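Local coordinates for putative ABC-transporter ATP-binding protein (Alicyclobacillus acidocaldarius, PDB 1Z47) that probably binds and hydrolyses ATP as the nucleotide-binding subunit of a putative ABC-type sulfate importer, at residues T178-R181 against R182-T186. Residues are numbered along the deposited sequence; the frame is centred on the assembly and turned at random.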
loop_
_atom_site.group_PDB
_atom_site.type_symbol
_atom_site.label_atom_id
_atom_site.label_comp_id
_atom_site.label_asym_id
_atom_site.label_seq_id
_atom_site.Cartn_x
_atom_site.Cartn_y
_atom_site.Cartn_z
ATOM N N THR B 178 -1.830 5.324 -5.491
ATOM C CA THR B 178 -1.151 5.216 -4.199
ATOM C C THR B 178 -0.719 6.556 -3.572
ATOM O O THR B 178 -0.927 6.797 -2.378
ATOM C CB THR B 178 0.110 4.326 -4.333
ATOM O OG1 THR B 178 -0.272 3.035 -4.822
ATOM C CG2 THR B 178 0.808 4.165 -2.995
ATOM N N GLN B 179 -0.115 7.420 -4.369
ATOM C CA GLN B 179 0.371 8.688 -3.840
ATOM C C GLN B 179 -0.744 9.629 -3.397
ATOM O O GLN B 179 -0.643 10.295 -2.358
ATOM C CB GLN B 179 1.244 9.377 -4.885
ATOM C CG GLN B 179 1.798 10.724 -4.441
ATOM C CD GLN B 179 2.489 11.454 -5.576
ATOM O OE1 GLN B 179 1.942 11.585 -6.678
ATOM N NE2 GLN B 179 3.684 11.943 -5.314
ATOM N N ILE B 180 -1.805 9.698 -4.188
ATOM C CA ILE B 180 -2.923 10.570 -3.848
ATOM C C ILE B 180 -3.682 9.991 -2.650
ATOM O O ILE B 180 -4.141 10.732 -1.774
ATOM C CB ILE B 180 -3.828 10.766 -5.075
ATOM C CG1 ILE B 180 -3.036 11.560 -6.132
ATOM C CG2 ILE B 180 -5.095 11.525 -4.693
ATOM C CD1 ILE B 180 -3.631 11.548 -7.517
ATOM N N ARG B 181 -3.776 8.666 -2.593
ATOM C CA ARG B 181 -4.440 7.986 -1.476
ATOM C C ARG B 181 -3.734 8.401 -0.174
ATOM O O ARG B 181 -4.372 8.675 0.846
ATOM C CB ARG B 181 -4.321 6.472 -1.677
ATOM C CG ARG B 181 -5.230 5.590 -0.832
ATOM C CD ARG B 181 -5.090 4.134 -1.321
ATOM N NE ARG B 181 -5.551 3.132 -0.360
ATOM C CZ ARG B 181 -6.815 2.965 0.027
ATOM N NH1 ARG B 181 -7.775 3.740 -0.466
ATOM N NH2 ARG B 181 -7.115 2.019 0.912
ATOM N N ARG B 182 -2.406 8.451 -0.216
ATOM C CA ARG B 182 -1.638 8.821 0.961
ATOM C C ARG B 182 -1.839 10.283 1.340
ATOM O O ARG B 182 -1.911 10.616 2.533
ATOM C CB ARG B 182 -0.144 8.524 0.753
ATOM C CG ARG B 182 0.177 7.030 0.698
ATOM C CD ARG B 182 1.669 6.766 0.797
ATOM N NE ARG B 182 2.033 5.545 0.080
ATOM C CZ ARG B 182 3.257 5.017 0.053
ATOM N NH1 ARG B 182 4.256 5.604 0.711
ATOM N NH2 ARG B 182 3.483 3.901 -0.638
ATOM N N GLU B 183 -1.917 11.165 0.347
ATOM C CA GLU B 183 -2.136 12.574 0.668
ATOM C C GLU B 183 -3.537 12.694 1.234
ATOM O O GLU B 183 -3.771 13.449 2.169
ATOM C CB GLU B 183 -1.995 13.473 -0.570
ATOM C CG GLU B 183 -0.608 13.467 -1.193
ATOM C CD GLU B 183 -0.534 14.288 -2.474
ATOM O OE1 GLU B 183 0.541 14.290 -3.121
ATOM O OE2 GLU B 183 -1.550 14.935 -2.833
ATOM N N LEU B 184 -4.477 11.941 0.677
ATOM C CA LEU B 184 -5.843 11.995 1.189
ATOM C C LEU B 184 -5.979 11.589 2.660
ATOM O O LEU B 184 -6.647 12.276 3.454
ATOM C CB LEU B 184 -6.767 11.117 0.329
ATOM C CG LEU B 184 -7.291 11.784 -0.946
ATOM C CD1 LEU B 184 -8.244 10.844 -1.659
ATOM C CD2 LEU B 184 -7.994 13.108 -0.574
ATOM N N ARG B 185 -5.366 10.473 3.047
ATOM C CA ARG B 185 -5.502 10.046 4.436
ATOM C C ARG B 185 -4.912 11.088 5.376
ATOM O O ARG B 185 -5.420 11.273 6.467
ATOM C CB ARG B 185 -4.829 8.694 4.673
ATOM C CG ARG B 185 -3.342 8.714 4.510
ATOM C CD ARG B 185 -2.729 7.406 5.015
ATOM N NE ARG B 185 -1.456 7.104 4.368
ATOM C CZ ARG B 185 -0.448 7.964 4.221
ATOM N NH1 ARG B 185 -0.541 9.209 4.674
ATOM N NH2 ARG B 185 0.665 7.574 3.605
ATOM N N THR B 186 -3.852 11.773 4.957
ATOM C CA THR B 186 -3.251 12.795 5.807
ATOM C C THR B 186 -4.221 13.972 5.938
ATOM O O THR B 186 -4.311 14.609 6.988
ATOM C CB THR B 186 -1.894 13.280 5.229
ATOM O OG1 THR B 186 -0.929 12.232 5.367
ATOM C CG2 THR B 186 -1.389 14.502 5.971
#
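One turn apart on helix 178-195, the side chains of Thr178 and Arg182 run alongside each other. The methyl CG2 of Thr178 is 3.6 Å from both NE and NH2 of the Arg182 guanidinium, which it meets obliquely. A chi1 of -58° sets Thr178 OG1 beside the backbone N, hydrogen-bonded to His204 of the second subunit, and leaves CG2 anti to that N, facing the extended arginine. Deeper in, Arg182 CG packs 3.3 Å from Thr178 O, the carbonyl that also accepts the bond from Arg182 N at 3.1 Å.

The tight part is a run of alpha-helical i to i+4 backbone bonds, the shortest from Leu184 N to Ile180 O at 2.8 Å. Leu184, the buried member of the group, sets its CG 3.4 Å from the same Ile180 O and packs on Phe173. Ile180 CG2 lies farther off, 4.4 Å from Leu184 CG.

The outer, loose side carries exposed Glu183: Gln179 CG comes no closer than 4.0 Å to its OE1, the amide and carboxylate planes stand 45° apart, and Gln179 also packs on Ser244 of the second subunit.

The helix links strands 166-170 and 198-203 in a beta-alpha-beta unit, following what are probably the Walker B strand and D-loop; His204 is probably the H-loop histidine, consistent with a D-loop to H-loop contact across the dimer. Arg185 ties the helix to Glu211 by a salt bridge. Because the main chain alone supplies the hydrogen bonds between 178-181 and 182-186, the Thr178 hydroxyl can serve the other subunit, whereas the Arg182 guanidinium, whose ion pair with Asp205 of that subunit is weak and long, is probably held less firmly.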